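Local structure of O-methyltransferase, putative (Bacillus cereus, 3DUW) at the interface of chains A and B. The protein transfers methyl groups from S-adenosylmethionine to hydroxyl oxygens of acceptor molecules, as an S-adenosylmethionine-dependent O-methyltransferase. Residues are numbered along the deposited sequence; one frame, centred on the assembly and turned at random. Chains: chain A/B, O-methyltransferase, putative.

Contact 1: the interface of chains A and B. Residues chain A 9-10, 13; chain B 172, 174-175, 188.
The guanidinium nitrogen NH1 of B:Arg188, which lies against the ring of A:Tyr13, donates a hydrogen bond of 2.8 Å to the backbone carbonyl oxygen O of B:Val174. The bond is nearly straight, 162° at the hydrogen, and the oxygen lies in the plane of the guanidinium, an arrangement that should restrain rotation of that group from within chain B. The arginine chain bends at its third torsion, which turns the flat group back toward the tyrosine. NH1 then meets CE1 of A:Tyr13 at 3.4 Å. Ring and guanidinium planes are 34° apart, and the phenol OH stands over one guanidinium face, toward its rim. The same OH reaches CA of B:Arg188 at 3.6 Å. Arginine suits this place because its flat end can rest obliquely against the CE1 rim and the OH of the tyrosine, while NH1 serves the carbonyl oxygen of its own chain.

Nearer the root of the tyrosine, CB touches CG2 of B:Ile175 at 3.7 Å, the two side chains sliding past each other in opposite directions. B:Ile175 has CG1 between its backbone N and carbonyl carbon (chi1 62°), and its CD1 ends 3.7 Å from CB of A:Ala9, where a small methyl leaves room for it. B:Val174 divides its branches: CG2 meets CE2 of A:Tyr13 at 3.8 Å, and CG1 faces CG1 of A:Val10 at 4.0 Å. The other branch of A:Val10 lies over CA of B:Gly172, whose lack of a side chain permits the approach. One side of the N-terminal helix 4-18 of chain A thus rests on the 3-10 helix 170-175 of chain B, beside its helix 182-196.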
ATOM      1  N   ALA A   9       5.781  -8.718  17.288  1.00 10.05           N
ATOM      2  CA  ALA A   9       7.136  -8.247  17.546  1.00 10.14           C
ATOM      3  C   ALA A   9       7.689  -7.474  16.353  1.00  9.50           C
ATOM      4  O   ALA A   9       8.370  -6.465  16.522  1.00  9.66           O
ATOM      5  CB  ALA A   9       8.046  -9.425  17.873  1.00 11.60           C
ATOM      6  N   VAL A  10       7.398  -7.949  15.146  1.00  9.43           N
ATOM      7  CA  VAL A  10       7.876  -7.263  13.955  1.00  9.04           C
ATOM      8  C   VAL A  10       7.191  -5.901  13.838  1.00  7.97           C
ATOM      9  O   VAL A  10       7.842  -4.907  13.523  1.00  8.63           O
ATOM     10  CB  VAL A  10       7.625  -8.105  12.683  1.00  8.39           C
ATOM     11  CG1 VAL A  10       7.981  -7.295  11.440  1.00  9.28           C
ATOM     12  CG2 VAL A  10       8.469  -9.372  12.735  1.00  9.52           C
ATOM     13  N   TYR A  13       8.764  -3.491  16.147  1.00  8.59           N
ATOM     14  CA  TYR A  13      10.037  -3.023  15.612  1.00  8.42           C
ATOM     15  C   TYR A  13       9.790  -1.920  14.581  1.00  7.89           C
ATOM     16  O   TYR A  13      10.386  -0.842  14.645  1.00  8.01           O
ATOM     17  CB  TYR A  13      10.788  -4.180  14.945  1.00  9.90           C
ATOM     18  CG  TYR A  13      12.015  -3.737  14.178  1.00 10.13           C
ATOM     19  CD1 TYR A  13      13.198  -3.416  14.840  1.00 11.81           C
ATOM     20  CD2 TYR A  13      11.980  -3.599  12.786  1.00 11.48           C
ATOM     21  CE1 TYR A  13      14.315  -2.967  14.139  1.00 11.61           C
ATOM     22  CE2 TYR A  13      13.096  -3.148  12.077  1.00 12.25           C
ATOM     23  CZ  TYR A  13      14.257  -2.835  12.761  1.00 11.53           C
ATOM     24  OH  TYR A  13      15.363  -2.389  12.073  1.00 13.39           O
TER
ATOM     25  N   GLY B 172      10.251 -12.611   9.146  1.00 12.26           N
ATOM     26  CA  GLY B 172      10.445 -12.168  10.516  1.00 11.38           C
ATOM     27  C   GLY B 172      11.888 -11.999  10.956  1.00 10.43           C
ATOM     28  O   GLY B 172      12.152 -11.535  12.063  1.00 11.78           O
ATOM     29  N   VAL B 174      13.894  -9.847  10.221  1.00  9.23           N
ATOM     30  CA  VAL B 174      14.251  -8.447  10.392  1.00  9.04           C
ATOM     31  C   VAL B 174      14.480  -8.055  11.859  1.00  9.24           C
ATOM     32  O   VAL B 174      15.247  -7.139  12.137  1.00  8.64           O
ATOM     33  CB  VAL B 174      13.177  -7.523   9.751  1.00  9.74           C
ATOM     34  CG1 VAL B 174      11.855  -7.671  10.477  1.00 11.14           C
ATOM     35  CG2 VAL B 174      13.648  -6.076   9.771  1.00 11.46           C
ATOM     36  N   ILE B 175      13.838  -8.747  12.800  1.00  9.25           N
ATOM     37  CA  ILE B 175      14.033  -8.405  14.210  1.00  9.63           C
ATOM     38  C   ILE B 175      15.187  -9.149  14.886  1.00 10.59           C
ATOM     39  O   ILE B 175      15.439  -8.958  16.079  1.00 11.02           O
ATOM     40  CB  ILE B 175      12.741  -8.616  15.056  1.00 10.85           C
ATOM     41  CG1 ILE B 175      12.316 -10.084  15.052  1.00 11.48           C
ATOM     42  CG2 ILE B 175      11.625  -7.721  14.527  1.00 11.52           C
ATOM     43  CD1 ILE B 175      11.125 -10.366  15.952  1.00 13.60           C
ATOM     44  N   ARG B 188      17.929  -3.919   8.229  1.00  6.98           N
ATOM     45  CA  ARG B 188      17.760  -3.175   9.470  1.00  7.49           C
ATOM     46  C   ARG B 188      18.368  -1.773   9.358  1.00  7.03           C
ATOM     47  O   ARG B 188      17.774  -0.797   9.818  1.00  7.46           O
ATOM     48  CB  ARG B 188      18.384  -3.939  10.639  1.00  8.03           C
ATOM     49  CG  ARG B 188      17.584  -5.173  11.056  1.00  7.55           C
ATOM     50  CD  ARG B 188      18.323  -5.982  12.109  1.00  9.50           C
ATOM     51  NE  ARG B 188      18.555  -5.220  13.333  1.00 11.13           N
ATOM     52  CZ  ARG B 188      17.652  -5.039  14.292  1.00 11.21           C
ATOM     53  NH1 ARG B 188      16.445  -5.571  14.181  1.00 11.12           N
ATOM     54  NH2 ARG B 188      17.957  -4.317  15.365  1.00 13.22           N
TER

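Contact 2: the interface of chains A and B. Residues chain A 191-192, 194, 202-204, 217; chain B 13-14, 17-18.
A:Tyr191 presents its ring to B:Tyr13, B:Val14 and B:Leu18, joining two copies of a class I S-adenosylmethionine-dependent O-methyltransferase. Its CB meets the phenol oxygen OH of B:Tyr13 at 3.6 Å and, more loosely, CG1 of B:Val17. Beyond CB the ring runs between two neighbours: CE2 of B:Tyr13 points at the centre of one face, while CD1 of A:Ile217, from its own chain, lies 3.6 Å above the plane of the other. The tyrosine rings pack edge to face, their planes 70° apart, with B:Tyr13 supplying the edge. CD1 of A:Tyr191 touches CD1 of B:Leu18 at 3.8 Å, its CE1 also lies near that methyl, and at the tip OH approaches CG2 of B:Val14. A long, flat residue suits this place, because one side chain serves partners along a whole turn of helix.

B:Leu18 places CG beside its backbone N (chi1 -55°), and its branches part: CD1 lies against A:Tyr191 and the backbone of A:Thr203, CD2 against CG2 of A:Ile194. At A:Ala204 the small CB receives CG1 of B:Val14 at 3.6 Å. Water bridges the polar rims. Water 2 lies 2.7 Å from OH of B:Tyr13 and also reaches the carboxylate OE2 of A:Glu192. Water 1 connects the backbone N of A:Ala202, at 2.8 Å, with the carbonyl O of B:Leu18.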
ATOM      1  N   TYR A 191     -15.648  -7.961  -3.384  1.00  8.19           N
ATOM      2  CA  TYR A 191     -14.665  -8.346  -4.403  1.00  7.50           C
ATOM      3  C   TYR A 191     -15.379  -8.537  -5.745  1.00  7.04           C
ATOM      4  O   TYR A 191     -14.938  -8.037  -6.782  1.00  8.41           O
ATOM      5  CB  TYR A 191     -13.979  -9.667  -4.029  1.00  7.19           C
ATOM      6  CG  TYR A 191     -12.824  -9.571  -3.052  1.00  6.61           C
ATOM      7  CD1 TYR A 191     -11.517  -9.387  -3.500  1.00  6.97           C
ATOM      8  CD2 TYR A 191     -13.033  -9.731  -1.684  1.00  6.42           C
ATOM      9  CE1 TYR A 191     -10.443  -9.378  -2.606  1.00  7.42           C
ATOM     10  CE2 TYR A 191     -11.972  -9.721  -0.782  1.00  7.12           C
ATOM     11  CZ  TYR A 191     -10.677  -9.547  -1.253  1.00  7.27           C
ATOM     12  OH  TYR A 191      -9.613  -9.564  -0.374  1.00  8.02           O
ATOM     13  N   GLU A 192     -16.489  -9.267  -5.714  1.00  8.14           N
ATOM     14  CA  GLU A 192     -17.264  -9.544  -6.917  1.00  9.36           C
ATOM     15  C   GLU A 192     -17.780  -8.282  -7.601  1.00  9.03           C
ATOM     16  O   GLU A 192     -17.730  -8.172  -8.823  1.00 10.21           O
ATOM     17  CB  GLU A 192     -18.433 -10.468  -6.572  1.00 10.59           C
ATOM     18  CG  GLU A 192     -18.006 -11.880  -6.196  1.00 11.73           C
ATOM     19  CD  GLU A 192     -19.075 -12.632  -5.421  1.00 14.63           C
ATOM     20  OE1 GLU A 192     -20.234 -12.170  -5.395  1.00 17.47           O
ATOM     21  OE2 GLU A 192     -18.760 -13.687  -4.837  1.00 14.55           O
ATOM     22  N   ILE A 194     -16.520  -5.255  -7.412  1.00 10.02           N
ATOM     23  CA  ILE A 194     -15.387  -4.530  -7.961  1.00 10.29           C
ATOM     24  C   ILE A 194     -15.061  -5.121  -9.330  1.00 11.79           C
ATOM     25  O   ILE A 194     -14.824  -4.391 -10.292  1.00 11.62           O
ATOM     26  CB  ILE A 194     -14.155  -4.649  -7.038  1.00 11.03           C
ATOM     27  CG1 ILE A 194     -14.411  -3.885  -5.738  1.00 11.62           C
ATOM     28  CG2 ILE A 194     -12.916  -4.125  -7.751  1.00 12.77           C
ATOM     29  CD1 ILE A 194     -13.353  -4.115  -4.671  1.00 13.51           C
ATOM     30  N   ALA A 202      -8.554  -2.871  -9.107  1.00  8.04           N
ATOM     31  CA  ALA A 202      -8.071  -3.066  -7.750  1.00  7.59           C
ATOM     32  C   ALA A 202      -7.166  -4.262  -7.543  1.00  6.58           C
ATOM     33  O   ALA A 202      -7.031  -5.136  -8.398  1.00  7.04           O
ATOM     34  CB  ALA A 202      -9.274  -3.188  -6.805  1.00  8.89           C
ATOM     35  N   THR A 203      -6.540  -4.264  -6.374  1.00  6.92           N
ATOM     36  CA  THR A 203      -5.713  -5.368  -5.936  1.00  6.03           C
ATOM     37  C   THR A 203      -5.986  -5.495  -4.445  1.00  6.42           C
ATOM     38  O   THR A 203      -6.679  -4.661  -3.852  1.00  6.87           O
ATOM     39  CB  THR A 203      -4.200  -5.130  -6.153  1.00  7.24           C
ATOM     40  OG1 THR A 203      -3.508  -6.361  -5.897  1.00  8.59           O
ATOM     41  CG2 THR A 203      -3.662  -4.046  -5.216  1.00  8.85           C
ATOM     42  N   ALA A 204      -5.468  -6.555  -3.844  1.00  6.63           N
ATOM     43  CA  ALA A 204      -5.613  -6.747  -2.410  1.00  6.25           C
ATOM     44  C   ALA A 204      -4.342  -7.383  -1.885  1.00  6.47           C
ATOM     45  O   ALA A 204      -3.785  -8.285  -2.515  1.00  7.28           O
ATOM     46  CB  ALA A 204      -6.809  -7.647  -2.092  1.00  8.17           C
ATOM     47  N   ILE A 217      -7.998  -3.988   0.441  1.00  6.50           N
ATOM     48  CA  ILE A 217      -8.175  -3.785  -0.983  1.00  6.79           C
ATOM     49  C   ILE A 217      -7.822  -2.327  -1.274  1.00  6.73           C
ATOM     50  O   ILE A 217      -8.133  -1.429  -0.486  1.00  6.66           O
ATOM     51  CB  ILE A 217      -9.645  -4.036  -1.410  1.00  6.80           C
ATOM     52  CG1 ILE A 217      -9.863  -5.527  -1.679  1.00  7.36           C
ATOM     53  CG2 ILE A 217      -9.995  -3.194  -2.639  1.00  7.91           C
ATOM     54  CD1 ILE A 217     -11.325  -5.925  -1.806  1.00  8.58           C
TER
ATOM     55  N   TYR B  13      -7.405 -16.482  -5.054  1.00  8.20           N
ATOM     56  CA  TYR B  13      -8.751 -15.930  -5.077  1.00  9.60           C
ATOM     57  C   TYR B  13      -8.698 -14.455  -5.466  1.00  9.10           C
ATOM     58  O   TYR B  13      -9.436 -14.008  -6.343  1.00  8.90           O
ATOM     59  CB  TYR B  13      -9.395 -16.077  -3.697  1.00 10.20           C
ATOM     60  CG  TYR B  13     -10.685 -15.305  -3.528  1.00  9.11           C
ATOM     61  CD1 TYR B  13     -11.895 -15.798  -4.020  1.00 11.53           C
ATOM     62  CD2 TYR B  13     -10.690 -14.065  -2.892  1.00 10.60           C
ATOM     63  CE1 TYR B  13     -13.077 -15.069  -3.879  1.00 10.84           C
ATOM     64  CE2 TYR B  13     -11.858 -13.330  -2.748  1.00 11.13           C
ATOM     65  CZ  TYR B  13     -13.047 -13.836  -3.242  1.00 11.64           C
ATOM     66  OH  TYR B  13     -14.200 -13.104  -3.090  1.00 12.61           O
ATOM     67  N   VAL B  14      -7.814 -13.700  -4.819  1.00  8.36           N
ATOM     68  CA  VAL B  14      -7.682 -12.277  -5.110  1.00  8.78           C
ATOM     69  C   VAL B  14      -7.360 -12.018  -6.579  1.00  8.57           C
ATOM     70  O   VAL B  14      -7.990 -11.179  -7.222  1.00  9.51           O
ATOM     71  CB  VAL B  14      -6.592 -11.637  -4.224  1.00  8.68           C
ATOM     72  CG1 VAL B  14      -6.392 -10.178  -4.611  1.00  8.35           C
ATOM     73  CG2 VAL B  14      -6.992 -11.748  -2.762  1.00 10.97           C
ATOM     74  N   VAL B  17     -10.311 -12.947  -9.037  1.00 10.81           N
ATOM     75  CA  VAL B  17     -11.403 -11.992  -9.078  1.00 10.06           C
ATOM     76  C   VAL B  17     -11.018 -10.569  -9.475  1.00 10.05           C
ATOM     77  O   VAL B  17     -11.745  -9.923 -10.231  1.00 11.95           O
ATOM     78  CB  VAL B  17     -12.138 -11.943  -7.714  1.00 10.71           C
ATOM     79  CG1 VAL B  17     -13.343 -11.018  -7.804  1.00 13.21           C
ATOM     80  CG2 VAL B  17     -12.569 -13.340  -7.297  1.00 13.60           C
ATOM     81  N   LEU B  18      -9.876 -10.087  -8.991  1.00  8.50           N
ATOM     82  CA  LEU B  18      -9.468  -8.710  -9.267  1.00  8.61           C
ATOM     83  C   LEU B  18      -8.485  -8.471 -10.405  1.00  8.25           C
ATOM     84  O   LEU B  18      -8.327  -7.332 -10.849  1.00  9.37           O
ATOM     85  CB  LEU B  18      -8.894  -8.075  -7.995  1.00  8.89           C
ATOM     86  CG  LEU B  18      -9.764  -8.087  -6.736  1.00  7.83           C
ATOM     87  CD1 LEU B  18      -9.049  -7.338  -5.619  1.00  8.49           C
ATOM     88  CD2 LEU B  18     -11.113  -7.440  -7.020  1.00  8.57           C
TER
HETATM   89  O   HOH W   1      -9.876  -5.086 -10.174  1.00 12.43           O
HETATM   90  O   HOH W   2     -16.230 -14.269  -4.434  1.00 18.29           O

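The centres of the C-alpha atoms of contact 1 and contact 2 lie about 29 Å apart, yet both use the N-terminal helix 4-18 of one chain and helix 182-196 of the other, with the chains exchanged. Residue 13 takes part in both, as A:Tyr13 in contact 1 and B:Tyr13 in contact 2. By the two-fold symmetry A:Tyr13 therefore meets both B:Arg188 and B:Tyr191, and B:Tyr13 their counterparts in chain A. Each N-terminal helix lies across its partner, a reciprocal exchange that suggests a stable dimer, although the deposited assembly alone does not establish it in solution.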